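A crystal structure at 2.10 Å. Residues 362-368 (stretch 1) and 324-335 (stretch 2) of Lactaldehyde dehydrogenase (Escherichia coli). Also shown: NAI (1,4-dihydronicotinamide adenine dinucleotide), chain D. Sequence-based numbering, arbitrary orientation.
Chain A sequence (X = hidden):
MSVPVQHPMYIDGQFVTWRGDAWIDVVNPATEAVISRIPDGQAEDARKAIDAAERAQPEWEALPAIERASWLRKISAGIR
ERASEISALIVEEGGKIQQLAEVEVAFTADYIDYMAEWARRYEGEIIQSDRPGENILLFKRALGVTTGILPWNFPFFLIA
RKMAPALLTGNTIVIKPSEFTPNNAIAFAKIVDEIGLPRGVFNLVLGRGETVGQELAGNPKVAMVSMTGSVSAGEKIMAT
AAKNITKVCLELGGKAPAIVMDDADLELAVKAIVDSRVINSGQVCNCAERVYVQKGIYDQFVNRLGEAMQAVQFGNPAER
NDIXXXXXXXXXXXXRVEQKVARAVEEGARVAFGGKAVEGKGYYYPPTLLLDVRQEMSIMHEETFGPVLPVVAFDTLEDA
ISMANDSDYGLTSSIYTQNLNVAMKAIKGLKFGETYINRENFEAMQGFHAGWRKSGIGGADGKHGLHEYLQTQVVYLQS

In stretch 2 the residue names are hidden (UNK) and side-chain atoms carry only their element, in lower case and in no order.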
ATOM      1  N   GLY A 362      32.564  16.558  37.449  1.00 42.20           N
ATOM      2  CA  GLY A 362      31.869  15.984  36.311  1.00 40.31           C
ATOM      3  C   GLY A 362      32.104  14.489  36.212  1.00 39.05           C
ATOM      4  O   GLY A 362      32.761  13.906  37.073  1.00 38.65           O
ATOM      5  N   TYR A 363      31.571  13.866  35.166  1.00 37.76           N
ATOM      6  CA  TYR A 363      31.729  12.428  34.983  1.00 36.66           C
ATOM      7  C   TYR A 363      32.399  12.043  33.657  1.00 35.72           C
ATOM      8  O   TYR A 363      31.731  11.640  32.705  1.00 35.73           O
ATOM      9  CB  TYR A 363      30.367  11.740  35.087  1.00 35.04           C
ATOM     10  CG  TYR A 363      29.490  12.352  36.147  1.00 35.45           C
ATOM     11  CD1 TYR A 363      28.533  13.313  35.817  1.00 35.28           C
ATOM     12  CD2 TYR A 363      29.663  12.030  37.489  1.00 34.83           C
ATOM     13  CE1 TYR A 363      27.779  13.943  36.797  1.00 35.23           C
ATOM     14  CE2 TYR A 363      28.917  12.657  38.479  1.00 35.51           C
ATOM     15  CZ  TYR A 363      27.978  13.613  38.127  1.00 35.76           C
ATOM     16  OH  TYR A 363      27.260  14.258  39.107  1.00 36.23           O
ATOM     17  N   TYR A 364      33.720  12.161  33.611  1.00 33.83           N
ATOM     18  CA  TYR A 364      34.445  11.843  32.396  1.00 32.73           C
ATOM     19  C   TYR A 364      35.137  10.474  32.350  1.00 32.80           C
ATOM     20  O   TYR A 364      35.730  10.023  33.331  1.00 33.74           O
ATOM     21  CB  TYR A 364      35.495  12.919  32.112  1.00 31.70           C
ATOM     22  CG  TYR A 364      34.926  14.304  31.978  1.00 30.35           C
ATOM     23  CD1 TYR A 364      34.700  15.100  33.101  1.00 29.83           C
ATOM     24  CD2 TYR A 364      34.592  14.818  30.726  1.00 29.92           C
ATOM     25  CE1 TYR A 364      34.153  16.371  32.979  1.00 30.13           C
ATOM     26  CE2 TYR A 364      34.045  16.084  30.593  1.00 28.61           C
ATOM     27  CZ  TYR A 364      33.829  16.855  31.717  1.00 29.37           C
ATOM     28  OH  TYR A 364      33.291  18.110  31.574  1.00 32.09           O
ATOM     29  N   TYR A 365      35.029   9.828  31.198  1.00 31.99           N
ATOM     30  CA  TYR A 365      35.684   8.556  30.958  1.00 31.65           C
ATOM     31  C   TYR A 365      36.406   8.593  29.600  1.00 31.76           C
ATOM     32  O   TYR A 365      35.791   8.874  28.574  1.00 31.46           O
ATOM     33  CB  TYR A 365      34.692   7.394  30.980  1.00 31.16           C
ATOM     34  CG  TYR A 365      35.384   6.062  31.165  1.00 31.38           C
ATOM     35  CD1 TYR A 365      35.817   5.652  32.426  1.00 31.04           C
ATOM     36  CD2 TYR A 365      35.679   5.246  30.072  1.00 31.57           C
ATOM     37  CE1 TYR A 365      36.530   4.467  32.595  1.00 31.72           C
ATOM     38  CE2 TYR A 365      36.393   4.059  30.229  1.00 31.65           C
ATOM     39  CZ  TYR A 365      36.818   3.680  31.494  1.00 30.99           C
ATOM     40  OH  TYR A 365      37.557   2.533  31.655  1.00 31.22           O
ATOM     41  N   PRO A 366      37.711   8.313  29.588  1.00 31.92           N
ATOM     42  CA  PRO A 366      38.497   8.334  28.353  1.00 32.10           C
ATOM     43  C   PRO A 366      38.118   7.303  27.273  1.00 32.21           C
ATOM     44  O   PRO A 366      37.710   6.182  27.580  1.00 33.20           O
ATOM     45  CB  PRO A 366      39.920   8.128  28.859  1.00 32.96           C
ATOM     46  CG  PRO A 366      39.709   7.176  29.991  1.00 32.26           C
ATOM     47  CD  PRO A 366      38.517   7.789  30.707  1.00 32.43           C
ATOM     48  N   PRO A 367      38.244   7.692  25.995  1.00 30.68           N
ATOM     49  CA  PRO A 367      37.920   6.770  24.912  1.00 30.67           C
ATOM     50  C   PRO A 367      38.750   5.500  25.181  1.00 31.37           C
ATOM     51  O   PRO A 367      39.976   5.557  25.290  1.00 30.67           O
ATOM     52  CB  PRO A 367      38.385   7.526  23.673  1.00 30.53           C
ATOM     53  CG  PRO A 367      38.089   8.940  24.037  1.00 29.65           C
ATOM     54  CD  PRO A 367      38.593   9.021  25.462  1.00 31.27           C
ATOM     55  N   THR A 368      38.072   4.370  25.301  1.00 31.79           N
ATOM     56  CA  THR A 368      38.756   3.127  25.596  1.00 31.41           C
ATOM     57  C   THR A 368      38.661   2.054  24.507  1.00 31.69           C
ATOM     58  O   THR A 368      37.582   1.750  24.004  1.00 31.82           O
ATOM     59  CB  THR A 368      38.231   2.546  26.918  1.00 31.71           C
ATOM     60  OG1 THR A 368      38.441   3.501  27.965  1.00 30.34           O
ATOM     61  CG2 THR A 368      38.941   1.247  27.259  1.00 32.13           C
ATOM     62  N   UNK A 324      35.446  16.257  20.771  1.00 27.99           N
ATOM     63  CA  UNK A 324      34.556  15.263  20.202  1.00 27.98           C
ATOM     64  C   UNK A 324      33.714  14.510  21.251  1.00 27.72           C
ATOM     65  O   UNK A 324      32.810  13.750  20.910  1.00 27.71           O
ATOM     66  c   UNK A 324      35.366  14.271  19.381  1.00 27.59           C
ATOM     67  N   UNK A 325      34.014  14.745  22.523  1.00 28.71           N
ATOM     68  CA  UNK A 325      33.306  14.059  23.591  1.00 27.72           C
ATOM     69  C   UNK A 325      33.047  14.881  24.866  1.00 25.25           C
ATOM     70  O   UNK A 325      33.909  15.630  25.325  1.00 26.08           O
ATOM     71  c   UNK A 325      33.990   9.668  23.763  1.00 37.67           C
ATOM     72  c   UNK A 325      34.077  12.795  23.957  1.00 30.18           C
ATOM     73  c   UNK A 325      33.499  12.007  25.109  1.00 34.18           C
ATOM     74  s   UNK A 325      34.428  10.490  25.317  1.00 41.15           S
ATOM     75  N   UNK A 326      31.848  14.725  25.416  1.00 22.83           N
ATOM     76  CA  UNK A 326      31.488  15.418  26.635  1.00 19.99           C
ATOM     77  C   UNK A 326      31.491  14.435  27.793  1.00 19.24           C
ATOM     78  O   UNK A 326      32.001  13.324  27.664  1.00 17.36           O
ATOM     79  N   UNK A 327      30.929  14.808  28.945  1.00 19.99           N
ATOM     80  CA  UNK A 327      30.908  13.895  30.090  1.00 21.38           C
ATOM     81  C   UNK A 327      29.719  12.912  30.022  1.00 23.05           C
ATOM     82  O   UNK A 327      28.783  13.107  29.244  1.00 22.91           O
ATOM     83  c   UNK A 327      30.385  16.128  29.318  1.00 19.93           C
ATOM     84  c   UNK A 327      30.762  14.847  31.263  1.00 20.91           C
ATOM     85  c   UNK A 327      29.811  15.867  30.702  1.00 19.74           C
ATOM     86  N   UNK A 328      29.782  11.854  30.823  1.00 24.43           N
ATOM     87  CA  UNK A 328      28.680  10.913  30.889  1.00 24.81           C
ATOM     88  C   UNK A 328      27.498  11.567  31.645  1.00 25.92           C
ATOM     89  O   UNK A 328      27.712  12.509  32.414  1.00 25.65           O
ATOM     90  c   UNK A 328      29.848   8.560  29.465  1.00 26.91           C
ATOM     91  c   UNK A 328      30.413   7.506  31.654  1.00 27.43           C
ATOM     92  c   UNK A 328      29.115   9.631  31.598  1.00 25.06           C
ATOM     93  c   UNK A 328      30.220   8.826  30.915  1.00 26.37           C
ATOM     94  N   UNK A 329      26.281  11.075  31.429  1.00 25.78           N
ATOM     95  CA  UNK A 329      25.103  11.671  32.058  1.00 25.22           C
ATOM     96  C   UNK A 329      25.153  11.850  33.595  1.00 25.87           C
ATOM     97  O   UNK A 329      24.852  12.929  34.104  1.00 25.87           O
ATOM     98  c   UNK A 329      22.573  11.711  32.057  1.00 22.00           C
ATOM     99  c   UNK A 329      22.504  13.074  31.385  1.00 18.74           C
ATOM    100  c   UNK A 329      23.808  10.893  31.673  1.00 23.07           C
ATOM    101  c   UNK A 329      23.780   9.542  32.361  1.00 24.11           C
ATOM    102  N   UNK A 330      25.531  10.803  34.321  1.00 27.73           N
ATOM    103  CA  UNK A 330      25.600  10.893  35.776  1.00 28.43           C
ATOM    104  C   UNK A 330      26.625   9.946  36.446  1.00 29.50           C
ATOM    105  O   UNK A 330      27.283   9.148  35.781  1.00 29.03           O
ATOM    106  c   UNK A 330      24.216  10.642  36.386  1.00 27.60           C
ATOM    107  c   UNK A 330      23.608   9.325  35.934  1.00 28.67           C
ATOM    108  o   UNK A 330      24.287   8.299  35.880  1.00 25.57           O
ATOM    109  n   UNK A 330      22.315   9.348  35.615  1.00 29.07           N
ATOM    110  N   UNK A 331      26.731  10.059  37.766  1.00 31.52           N
ATOM    111  CA  UNK A 331      27.651   9.250  38.552  1.00 32.35           C
ATOM    112  C   UNK A 331      27.508   7.731  38.343  1.00 33.45           C
ATOM    113  O   UNK A 331      28.493   7.039  38.082  1.00 34.52           O
ATOM    114  c   UNK A 331      27.492   9.584  40.032  1.00 33.10           C
ATOM    115  N   UNK A 332      26.288   7.221  38.467  1.00 33.98           N
ATOM    116  CA  UNK A 332      26.063   5.795  38.282  1.00 33.65           C
ATOM    117  C   UNK A 332      26.532   5.301  36.915  1.00 33.58           C
ATOM    118  O   UNK A 332      27.074   4.204  36.794  1.00 34.27           O
ATOM    119  c   UNK A 332      24.606   5.477  38.463  1.00 35.20           C
ATOM    120  N   UNK A 333      26.304   6.123  35.897  1.00 33.63           N
ATOM    121  CA  UNK A 333      26.726   5.789  34.547  1.00 33.28           C
ATOM    122  C   UNK A 333      28.249   5.599  34.479  1.00 33.77           C
ATOM    123  O   UNK A 333      28.744   4.606  33.939  1.00 34.33           O
ATOM    124  c   UNK A 333      26.289   6.884  33.580  1.00 31.57           C
ATOM    125  N   UNK A 334      28.971   6.564  35.046  1.00 34.44           N
ATOM    126  CA  UNK A 334      30.424   6.504  35.090  1.00 35.51           C
ATOM    127  C   UNK A 334      30.916   5.253  35.840  1.00 37.52           C
ATOM    128  O   UNK A 334      31.780   4.525  35.357  1.00 37.70           O
ATOM    129  c   UNK A 334      32.877   9.169  36.556  1.00 33.50           C
ATOM    130  c   UNK A 334      33.156   7.755  34.527  1.00 34.76           C
ATOM    131  c   UNK A 334      30.983   7.762  35.763  1.00 34.26           C
ATOM    132  c   UNK A 334      32.507   7.858  35.898  1.00 34.15           C
ATOM    133  N   UNK A 335      30.341   5.017  37.018  1.00 39.70           N
ATOM    134  CA  UNK A 335      30.701   3.852  37.812  1.00 42.42           C
ATOM    135  C   UNK A 335      30.505   2.528  37.062  1.00 42.95           C
ATOM    136  O   UNK A 335      31.385   1.667  37.067  1.00 43.11           O
ATOM    137  c   UNK A 335      30.339   4.832  40.144  1.00 48.98           C
ATOM    138  c   UNK A 335      29.528   4.739  41.422  1.00 51.62           C
ATOM    139  o   UNK A 335      29.378   3.612  41.945  1.00 52.50           O
ATOM    140  o   UNK A 335      29.045   5.789  41.904  1.00 52.86           O
ATOM    141  c   UNK A 335      29.893   3.819  39.107  1.00 44.58           C
TER
HETATM  142  PA  NAI D 506      15.792   4.755  31.847  0.50 26.44           P
HETATM  143  O1A NAI D 506      14.889   3.639  31.523  0.50 29.52           O
HETATM  144  O2A NAI D 506      16.497   4.583  33.197  0.50 27.21           O
HETATM  145  O5B NAI D 506      14.962   6.119  31.828  0.50 24.58           O
HETATM  146  C5B NAI D 506      14.190   6.558  30.721  0.50 19.43           C
HETATM  147  C4B NAI D 506      12.805   7.066  31.154  0.50 15.44           C
HETATM  148  O4B NAI D 506      12.036   6.029  31.765  0.50 12.67           O
HETATM  149  C3B NAI D 506      12.842   8.207  32.183  0.50 13.56           C
HETATM  150  O3B NAI D 506      11.888   9.208  31.837  0.50 13.82           O
HETATM  151  C2B NAI D 506      12.558   7.493  33.489  0.50 11.93           C
HETATM  152  O2B NAI D 506      12.076   8.298  34.534  0.50 12.63           O
HETATM  153  C1B NAI D 506      11.589   6.421  33.061  0.50 13.34           C
HETATM  154  N9A NAI D 506      11.543   5.245  33.979  0.50 12.70           N
HETATM  155  C8A NAI D 506      12.563   4.589  34.667  0.50 11.76           C
HETATM  156  N7A NAI D 506      12.014   3.565  35.389  0.50 12.60           N
HETATM  157  C5A NAI D 506      10.679   3.555  35.179  0.50 12.38           C
HETATM  158  C6A NAI D 506       9.636   2.734  35.656  0.50 13.56           C
HETATM  159  N6A NAI D 506       9.885   1.734  36.499  0.50 13.95           N
HETATM  160  N1A NAI D 506       8.320   2.985  35.239  0.50 13.21           N
HETATM  161  C2A NAI D 506       8.043   4.036  34.353  0.50 11.45           C
HETATM  162  N3A NAI D 506       9.087   4.848  33.882  0.50 11.41           N
HETATM  163  C4A NAI D 506      10.378   4.605  34.287  0.50 12.26           C
HETATM  164  O3  NAI D 506      16.836   4.819  30.630  0.50 32.48           O
HETATM  165  PN  NAI D 506      17.915   5.976  30.319  0.50 38.95           P
HETATM  166  O1N NAI D 506      17.280   7.306  30.319  0.50 38.81           O
HETATM  167  O2N NAI D 506      18.641   5.563  29.071  0.50 38.34           O
HETATM  168  O5D NAI D 506      18.923   5.782  31.572  0.50 38.29           O
HETATM  169  C5D NAI D 506      18.999   6.619  32.698  0.50 41.04           C
HETATM  170  C4D NAI D 506      20.033   6.021  33.624  0.50 43.57           C
HETATM  171  O4D NAI D 506      19.961   6.677  34.887  0.50 43.78           O
HETATM  172  C3D NAI D 506      20.125   4.522  33.990  0.50 44.70           C
HETATM  173  O3D NAI D 506      21.219   3.923  33.323  0.50 44.16           O
HETATM  174  C2D NAI D 506      20.263   4.470  35.489  0.50 44.88           C
HETATM  175  O2D NAI D 506      21.192   3.504  35.924  0.50 44.82           O
HETATM  176  C1D NAI D 506      20.646   5.888  35.834  0.50 44.46           C
HETATM  177  N1N NAI D 506      20.285   6.209  37.253  0.50 45.88           N
HETATM  178  C2N NAI D 506      18.983   6.658  37.501  0.50 47.82           C
HETATM  179  C3N NAI D 506      18.593   6.980  38.829  0.50 47.47           C
HETATM  180  C7N NAI D 506      17.192   7.471  39.120  0.50 47.42           C
HETATM  181  O7N NAI D 506      16.850   7.778  40.430  0.50 48.37           O
HETATM  182  N7N NAI D 506      16.259   7.627  38.179  0.50 48.15           N
HETATM  183  C4N NAI D 506      19.554   6.835  39.884  0.50 47.42           C
HETATM  184  C5N NAI D 506      20.875   6.374  39.610  0.50 47.29           C
HETATM  185  C6N NAI D 506      21.227   6.065  38.276  0.50 46.83           C

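Position 324 carries a single side-chain carbon, out of reach of stretch 1; one carbon and nothing beyond it defines Ala324. Position 325 has an unbranched chain of two carbons, a sulfur and a terminal carbon, which reaches Tyr365 and Pro367; this is the pattern of methionine, Met325. Its chi1 and chi2 are both t, and chi3 is m (-66°); SD of Met325 lies 3.9 Å from O of Tyr365 and CE of Met325 4.2 Å from CG of Pro367.

Position 326 has no side-chain atoms and is Gly326. At 327 three carbons close a ring onto the backbone N, and the ring packs against Tyr364, which identifies Pro327. Its CB sits 3.7 Å from the centroid of the Tyr364 ring, 18° off the normal, a CH-pi contact over the face. An ideal CB on Gly326 would lie 2.8 Å from CD of Pro327, a clash.

Position 328 has four carbons forked at the second, packed near Tyr363 and Tyr365, hence Leu328. Its backbone N donates to O of Tyr363 at 2.7 Å with an N-H...O angle of 164°, while CD1 of Leu328 lies 4.3 Å from CB of Tyr365. Position 329 also has four carbons, but the fork is at the first and one arm is two carbons long: Ile329, whose CA-to-CB bond points away from stretch 1.

At 330 the second of two carbons carries one oxygen and one nitrogen, an amide on a short stem, and the backbone lies against the Tyr363 ring; the residue is Asn330. Its OD1 accepts from N of residue 333 at 3.0 Å, capping the helix that begins at 331, and its CA lies 4.0 Å from the Tyr363 ring centroid, over the face. Position 331 has one carbon, which touches the Tyr363 ring, and is Ala331; its CB is 3.7 Å from CE2 of Tyr363. Positions 332 and 333 likewise have one carbon each, giving Ala332, whose CB approaches C6N of NAI to 3.4 Å, and Ala333, the capped residue.

Position 334 has four carbons forked at the second, and its branch ends pack against Tyr363 and Tyr365; this is Leu334. Its CD2 is 3.9 Å from CB of Tyr363, and its CD1 is 3.9 Å from CB of Tyr365. Position 335 has three carbons, the third bearing two oxygens, so it is Glu335, without contact to stretch 1.

The contact, burying 549 Å² in total, combines one backbone hydrogen bond with apolar packing. The Leu328-Tyr363 bond fixes the main chains locally, Pro327 covers a face of Tyr364, and the Tyr363 ring lies against the start of the helix, with N of Ala331 over one face and CD2 of Leu334 near its edge.

Stretch 2, residues 324-335: AMGPLINAAALE
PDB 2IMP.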